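Beta-ketoacyl synthase (PDB 4EWG) probably catalyses the condensation step of fatty-acid synthesis, extending an acyl chain carried on acyl carrier protein to a 3-oxoacyl product. Local coordinates at residues 24-27 with 28-32; 147-150 with 151-155; 196-200 with 201-205; 292-295 with 296-300. One frame throughout, in Å; residues are numbered along the deposited sequence.

Interaction 1: 24-27 with 28-32; sequences DEIE and AALKA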
# COMPACT_ATOMS: atom_id res chain seq x y z
N ASP A 24 -13.31 27.18 -8.64
CA ASP A 24 -13.72 28.25 -9.54
C ASP A 24 -12.69 28.50 -10.65
O ASP A 24 -13.03 28.67 -11.79
CB ASP A 24 -14.12 29.57 -8.78
CG ASP A 24 -12.95 30.23 -8.02
OD1 ASP A 24 -11.87 29.63 -7.88
OD2 ASP A 24 -13.12 31.38 -7.56
N GLU A 25 -11.42 28.47 -10.28
CA GLU A 25 -10.29 28.55 -11.20
C GLU A 25 -10.28 27.34 -12.16
O GLU A 25 -10.10 27.48 -13.39
CB GLU A 25 -9.10 28.54 -10.24
CG GLU A 25 -7.70 28.99 -10.58
CD GLU A 25 -6.89 29.17 -9.26
OE1 GLU A 25 -6.60 28.15 -8.49
OE2 GLU A 25 -6.61 30.34 -8.93
N ILE A 26 -10.51 26.15 -11.61
CA ILE A 26 -10.53 24.92 -12.41
C ILE A 26 -11.72 24.89 -13.37
O ILE A 26 -11.57 24.57 -14.55
CB ILE A 26 -10.54 23.68 -11.50
CG1 ILE A 26 -9.21 23.58 -10.72
CG2 ILE A 26 -10.76 22.41 -12.32
CD1 ILE A 26 -9.26 22.77 -9.42
N GLU A 27 -12.90 25.25 -12.87
CA GLU A 27 -14.10 25.37 -13.72
C GLU A 27 -13.84 26.28 -14.93
O GLU A 27 -14.18 25.93 -16.06
CB GLU A 27 -15.32 25.89 -12.93
CG GLU A 27 -16.66 25.69 -13.65
CD GLU A 27 -17.84 26.24 -12.88
OE1 GLU A 27 -17.97 25.96 -11.68
OE2 GLU A 27 -18.66 26.94 -13.50
N ALA A 28 -13.24 27.44 -14.69
CA ALA A 28 -12.95 28.38 -15.77
C ALA A 28 -12.03 27.73 -16.81
O ALA A 28 -12.25 27.85 -18.01
CB ALA A 28 -12.34 29.67 -15.21
N ALA A 29 -11.03 26.97 -16.35
CA ALA A 29 -10.14 26.26 -17.26
C ALA A 29 -10.88 25.18 -18.05
O ALA A 29 -10.78 25.13 -19.26
CB ALA A 29 -8.97 25.66 -16.51
N LEU A 30 -11.62 24.33 -17.36
CA LEU A 30 -12.42 23.34 -18.04
C LEU A 30 -13.25 24.03 -19.11
O LEU A 30 -13.19 23.66 -20.30
CB LEU A 30 -13.32 22.60 -17.06
CG LEU A 30 -12.65 21.65 -16.06
CD1 LEU A 30 -13.70 21.11 -15.08
CD2 LEU A 30 -11.94 20.50 -16.76
N LYS A 31 -13.96 25.08 -18.72
CA LYS A 31 -14.81 25.80 -19.67
C LYS A 31 -14.05 26.35 -20.86
O LYS A 31 -14.57 26.34 -21.96
CB LYS A 31 -15.54 26.97 -18.99
CG LYS A 31 -16.80 26.51 -18.30
CD LYS A 31 -17.71 27.64 -17.87
CE LYS A 31 -18.98 27.03 -17.30
NZ LYS A 31 -19.56 27.89 -16.25
N ALA A 32 -12.85 26.85 -20.63
CA ALA A 32 -12.06 27.47 -21.69
C ALA A 32 -11.52 26.43 -22.69
O ALA A 32 -10.98 26.81 -23.73
CB ALA A 32 -10.93 28.31 -21.10
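Glu27 swings CG trans to its own backbone N (chi1 -165°), while Lys31, one helical turn later, sets CG trans to its carbonyl carbon (chi1 -83°), and with both chains extended beyond CG the two run side by side, pointing the same way. Their charged ends meet in an i, i+4 salt bridge, with Lys31 NZ 3.0 Å from Glu27 OE2. The ammonium approaches the anti lone pair of OE2, the one turned away from the other carboxylate oxygen, and so leaves OE1 to other partners: Trp23 NE1 donates a hydrogen bond to it, and Arg358 adds a weak, long ion pair. Beneath the charged pair, the backbone repeats the same spacing. Lys31 N donates to Glu27 O over 2.8 Å at an N-H...O angle of 170°, and Lys31 CG rests 3.5 Å from that same Glu27 O. On the buried flank of helix 23-32, Ile26 and Leu30 form the apolar counterpart, CG2 of Ile26 lying 4.2 Å from CD1 of Leu30. Ile26 also packs on Trp350 and Trp351 of helix 344-358, and both residues reach Leu19. The stretch thus illustrates how one helical turn serves two environments, with apolar packing on one flank and a charged pair on another. Lys31 also forms a cation-pi contact with Trp360, so its positive charge probably interacts with both a carboxylate and an indole. Divided between tryptophan N-H and lysine, the Glu27 carboxylate is gripped at both oxygens, which should restrict its rotation and probably favours its ionised form.

Interaction 2: 147-150 with 151-155; sequences TAVN and VSLFW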
# COMPACT_ATOMS: atom_id res chain seq x y z
N THR A 147 3.75 9.22 0.79
CA THR A 147 2.65 10.15 0.82
C THR A 147 1.83 9.95 2.13
O THR A 147 1.60 10.90 2.86
CB THR A 147 1.75 10.03 -0.42
OG1 THR A 147 1.28 8.70 -0.54
CG2 THR A 147 2.49 10.45 -1.67
N ALA A 148 1.44 8.70 2.42
CA ALA A 148 0.53 8.42 3.54
C ALA A 148 1.14 8.82 4.88
O ALA A 148 0.46 9.42 5.74
CB ALA A 148 0.14 6.93 3.59
N VAL A 149 2.40 8.44 5.07
CA VAL A 149 3.09 8.73 6.29
C VAL A 149 3.33 10.27 6.43
O VAL A 149 3.10 10.82 7.49
CB VAL A 149 4.41 7.96 6.38
CG1 VAL A 149 5.28 8.48 7.53
CG2 VAL A 149 4.12 6.47 6.57
N ASN A 150 3.72 10.94 5.36
CA ASN A 150 3.98 12.39 5.44
C ASN A 150 2.72 13.20 5.75
O ASN A 150 2.76 14.10 6.56
CB ASN A 150 4.65 12.91 4.17
CG ASN A 150 6.14 12.79 4.23
OD1 ASN A 150 6.74 13.22 5.21
ND2 ASN A 150 6.76 12.17 3.20
N VAL A 151 1.61 12.84 5.15
CA VAL A 151 0.34 13.45 5.45
C VAL A 151 -0.04 13.19 6.91
O VAL A 151 -0.38 14.13 7.64
CB VAL A 151 -0.77 12.89 4.55
CG1 VAL A 151 -2.12 13.34 5.05
CG2 VAL A 151 -0.52 13.27 3.09
N SER A 152 0.02 11.93 7.34
CA SER A 152 -0.37 11.56 8.71
C SER A 152 0.47 12.26 9.78
O SER A 152 -0.07 12.82 10.73
CB SER A 152 -0.28 10.07 8.94
OG SER A 152 -0.82 9.74 10.22
N LEU A 153 1.78 12.21 9.60
CA LEU A 153 2.72 12.88 10.48
C LEU A 153 2.51 14.37 10.54
O LEU A 153 2.69 14.96 11.58
CB LEU A 153 4.17 12.61 10.04
CG LEU A 153 4.85 11.29 10.41
CD1 LEU A 153 6.03 11.12 9.45
CD2 LEU A 153 5.29 11.21 11.86
N PHE A 154 2.17 14.99 9.41
CA PHE A 154 2.08 16.42 9.33
C PHE A 154 1.04 16.99 10.32
O PHE A 154 1.23 18.08 10.85
CB PHE A 154 1.76 16.86 7.90
CG PHE A 154 2.08 18.32 7.62
CD1 PHE A 154 3.40 18.71 7.32
CD2 PHE A 154 1.09 19.29 7.66
CE1 PHE A 154 3.71 20.05 7.07
CE2 PHE A 154 1.38 20.63 7.41
CZ PHE A 154 2.69 21.02 7.10
N TRP A 155 -0.04 16.27 10.58
CA TRP A 155 -1.03 16.73 11.55
C TRP A 155 -1.01 15.90 12.79
O TRP A 155 -1.95 15.88 13.56
CB TRP A 155 -2.42 16.77 10.92
CG TRP A 155 -2.58 17.95 9.95
CD1 TRP A 155 -2.95 19.24 10.26
CD2 TRP A 155 -2.35 17.96 8.54
NE1 TRP A 155 -2.97 20.02 9.13
CE2 TRP A 155 -2.61 19.32 8.08
CE3 TRP A 155 -1.94 17.01 7.64
CZ2 TRP A 155 -2.48 19.68 6.77
CZ3 TRP A 155 -1.79 17.39 6.33
CH2 TRP A 155 -2.07 18.70 5.90
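Val149 and Leu153 press together one turn apart on helix 146-154, side by side and pointing the same way. CG1 of Val149 lies trans to its backbone N (chi1 168°), on the side of Leu153 CD1; the modelled 3.3 Å between these two carbons is shorter than normal contact and so doubtful in detail, though the side chains are plainly packed together. The backbone beneath is regular: Leu153 N bonds to Val149 O at 2.9 Å, nearly straight at 170°, and Leu153 CG lies 3.4 Å from the same oxygen. Toward the C-terminal end the regularity slackens. The bond from Phe154 N to Asn150 O, 3.0 Å long, is bent to 140°, and Trp155 has already left the helix, its N making a weak bond to Ser152 O. Phe154 and Trp155 are partly exposed, as is Leu153, whereas residues 147-152 are buried. Asn150, though buried, is provided for: its OD1 bonds to Ser73 OG, and its ND2 makes weak bonds to Ser78 OG and Thr146 O. Met273 of the second subunit packs on Val149, Asn150 and Leu153, so the pair belongs to the dimer interface. Along its inward flank the helix lies on the central sheet, Val151 touching Val107 of strand 105-110 and Leu191 of strand 189-196, while helix 76-92 meets Thr147, Val151 and Trp155.

Interaction 3: 196-200 with 201-205; sequences EELSG and PAVAV
Ser199 turns its hydroxyl forward over the first turn of helix 200-207, where OG accepts a hydrogen bond from Ala202 N at 3.1 Å with an N-H...O angle of 159°. Its OG sits in the crowded position between its own N and carbonyl carbon (chi1 72°), the setting that carries the oxygen to the helix start. There the Ala202 methyl and the proline ring flank it, with OG 3.4 Å from Ala202 CB and also 3.4 Å from Pro201 CD. The Ser199 carbonyl adds a second bond, accepting from Val203 N over 3.1 Å, and Gly200 O takes the next donor, Ala204 N, at 2.8 Å. Preceding the cap, Leu198 reaches across to the same turn: its side chain crosses that of Val203 obliquely, and Leu198 CD1 lies 4.2 Å from Val203 CG2. Pro201 has no N-H to offer, which costs nothing in the first turn of a helix. On its outer side this turn faces the second subunit, where Phe122 of that chain packs on Pro201 and Met125 on Ala204. A serine N-cap whose hydroxyl takes the N-H of the third residue after it is a classic helix start, here turning the chain out of strand 189-196 of the thiolase-like fold.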
# COMPACT_ATOMS: atom_id res chain seq x y z
N GLU A 196 1.17 12.19 -7.27
CA GLU A 196 2.29 11.81 -8.09
C GLU A 196 3.12 13.03 -8.47
O GLU A 196 2.57 14.13 -8.70
CB GLU A 196 1.84 11.11 -9.37
CG GLU A 196 2.89 10.12 -9.88
CD GLU A 196 2.83 8.81 -9.10
OE1 GLU A 196 3.83 8.45 -8.42
OE2 GLU A 196 1.77 8.15 -9.18
N GLU A 197 4.45 12.84 -8.56
CA GLU A 197 5.32 13.88 -9.07
C GLU A 197 5.77 13.49 -10.46
O GLU A 197 5.98 12.34 -10.73
CB GLU A 197 6.50 14.13 -8.12
CG GLU A 197 7.63 13.12 -8.15
CD GLU A 197 8.62 13.32 -6.98
OE1 GLU A 197 8.20 13.27 -5.80
OE2 GLU A 197 9.81 13.48 -7.22
N LEU A 198 5.84 14.45 -11.36
CA LEU A 198 6.21 14.19 -12.75
C LEU A 198 7.70 13.91 -12.78
O LEU A 198 8.49 14.65 -12.19
CB LEU A 198 5.89 15.39 -13.65
CG LEU A 198 6.19 15.25 -15.17
CD1 LEU A 198 5.34 14.12 -15.82
CD2 LEU A 198 6.01 16.61 -15.91
N SER A 199 8.08 12.84 -13.46
CA SER A 199 9.49 12.59 -13.72
C SER A 199 9.67 11.79 -15.01
O SER A 199 8.72 11.19 -15.52
CB SER A 199 10.12 11.80 -12.57
OG SER A 199 9.64 10.47 -12.59
N GLY A 200 10.90 11.77 -15.51
CA GLY A 200 11.22 11.00 -16.70
C GLY A 200 10.88 9.52 -16.51
O GLY A 200 10.20 8.93 -17.33
N PRO A 201 11.36 8.93 -15.42
CA PRO A 201 11.04 7.55 -15.11
C PRO A 201 9.55 7.27 -15.05
O PRO A 201 9.12 6.22 -15.51
CB PRO A 201 11.68 7.33 -13.74
CG PRO A 201 12.83 8.27 -13.75
CD PRO A 201 12.35 9.49 -14.48
N ALA A 202 8.78 8.18 -14.46
CA ALA A 202 7.33 7.99 -14.41
C ALA A 202 6.80 7.87 -15.85
O ALA A 202 5.93 7.06 -16.11
CB ALA A 202 6.66 9.14 -13.66
N VAL A 203 7.32 8.67 -16.78
CA VAL A 203 6.86 8.59 -18.16
C VAL A 203 7.38 7.32 -18.86
O VAL A 203 6.65 6.68 -19.59
CB VAL A 203 7.21 9.83 -18.98
CG1 VAL A 203 6.68 9.67 -20.39
CG2 VAL A 203 6.56 11.04 -18.35
N ALA A 204 8.63 6.94 -18.58
CA ALA A 204 9.21 5.69 -19.14
C ALA A 204 8.34 4.45 -18.88
O ALA A 204 8.29 3.53 -19.70
CB ALA A 204 10.61 5.46 -18.58
N VAL A 205 7.69 4.40 -17.71
CA VAL A 205 6.76 3.30 -17.35
C VAL A 205 5.79 3.00 -18.51
O VAL A 205 5.63 1.88 -18.95
CB VAL A 205 5.94 3.65 -16.08
CG1 VAL A 205 4.82 2.67 -15.84
CG2 VAL A 205 6.84 3.74 -14.86

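Interaction 4: 292-295 with 296-300; sequences AKLD and ANAIA
A short-range turn contact at the protein surface links the end of helix 278-291 to strand 299-303, with Leu294 and Asp295 folding against Ala298. Its polar element is one backbone hydrogen bond: Ala298 N donates to Asp295 O at 2.9 Å with an N-H...O angle of 160°. The donor stands above the carbonyl plane, 46° out of it, consistent with the tight i to i+3 curl of the 3-10 segment 296-298. The bond is repeated one residue on, where Ile299 N reaches Ala296 O at 3.1 Å. Beside this turn lies the apolar element. With CG on the side of its backbone N (chi1 -70°), Leu294 brings CD2 to 3.8 Å from Ala298 CB, a methyl that also lies 3.4 Å from Asp295 O. Tyr391 of strand 391-398 touches both Leu294 and Ala298, joining the turn to the sheet. Ile299, buried, continues inward against Leu289 of helix 278-291 and Phe324 of helix 310-324. Just upstream, Lys293 takes a positive phi and ends its helix in a Schellman motif. Helix stop, extended residues, a single 3-10 turn and then a strand make up a helix-to-strand connection of the alpha/beta layers, here leading into a strand parallel to 391-398 in the central sheet.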
# COMPACT_ATOMS: atom_id res chain seq x y z
N ALA A 292 -23.92 -0.48 -3.23
CA ALA A 292 -24.86 0.66 -3.04
C ALA A 292 -26.34 0.22 -3.04
O ALA A 292 -27.24 1.05 -2.85
CB ALA A 292 -24.62 1.70 -4.11
N LYS A 293 -26.59 -1.08 -3.28
CA LYS A 293 -27.95 -1.62 -3.45
C LYS A 293 -28.75 -0.79 -4.50
O LYS A 293 -29.89 -0.44 -4.30
CB LYS A 293 -28.66 -1.76 -2.09
N LEU A 294 -28.08 -0.50 -5.63
CA LEU A 294 -28.65 0.28 -6.74
C LEU A 294 -28.64 -0.53 -8.01
O LEU A 294 -27.78 -1.37 -8.21
CB LEU A 294 -27.81 1.52 -7.00
CG LEU A 294 -27.83 2.64 -5.97
CD1 LEU A 294 -26.79 3.71 -6.26
CD2 LEU A 294 -29.27 3.19 -5.94
N ASP A 295 -29.62 -0.27 -8.86
CA ASP A 295 -29.62 -0.78 -10.22
C ASP A 295 -28.82 0.16 -11.09
O ASP A 295 -28.68 1.38 -10.80
CB ASP A 295 -31.04 -0.94 -10.77
CG ASP A 295 -31.82 -2.04 -10.07
OD1 ASP A 295 -31.34 -3.21 -10.08
OD2 ASP A 295 -32.91 -1.76 -9.54
N ALA A 296 -28.27 -0.39 -12.15
CA ALA A 296 -27.53 0.37 -13.12
C ALA A 296 -28.26 1.65 -13.51
O ALA A 296 -27.63 2.71 -13.72
CB ALA A 296 -27.28 -0.50 -14.36
N ASN A 297 -29.59 1.55 -13.59
CA ASN A 297 -30.45 2.66 -13.99
C ASN A 297 -30.28 3.92 -13.15
O ASN A 297 -30.52 5.01 -13.65
CB ASN A 297 -31.93 2.25 -13.88
CG ASN A 297 -32.25 1.04 -14.69
OD1 ASN A 297 -31.46 0.64 -15.57
ND2 ASN A 297 -33.41 0.44 -14.42
N ALA A 298 -29.87 3.76 -11.90
CA ALA A 298 -29.74 4.89 -10.99
C ALA A 298 -28.59 5.84 -11.35
O ALA A 298 -28.58 6.98 -10.93
CB ALA A 298 -29.56 4.42 -9.56
N ILE A 299 -27.63 5.37 -12.14
CA ILE A 299 -26.40 6.17 -12.39
C ILE A 299 -26.64 7.12 -13.54
O ILE A 299 -26.91 6.69 -14.67
CB ILE A 299 -25.19 5.23 -12.68
CG1 ILE A 299 -25.03 4.22 -11.53
CG2 ILE A 299 -23.89 6.01 -12.86
CD1 ILE A 299 -24.80 4.90 -10.18
N ALA A 300 -26.54 8.43 -13.27
CA ALA A 300 -26.77 9.45 -14.29
C ALA A 300 -25.51 9.77 -15.13
O ALA A 300 -25.62 10.30 -16.24
CB ALA A 300 -27.32 10.70 -13.68

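All four contacts are local, and together they sample a helix body, a helix C-terminal end, a helix start and a helix-to-strand turn around one mixed sheet. Interactions 2 and 3 are the nearest pair, about 6 Å apart between nearest atoms though 22 Å between centres, and both touch the second subunit; they come at the dimer side from separate helices. Interaction 1, about 15 Å from interaction 3 and 16 Å from interaction 4 at nearest atoms, has no contact with the other chain. Interaction 4 lies across the chain's centre from interaction 3, with centres 37 Å apart. All lie away from His249, a calcium ligand in this protein, although no calcium is bound to this chain.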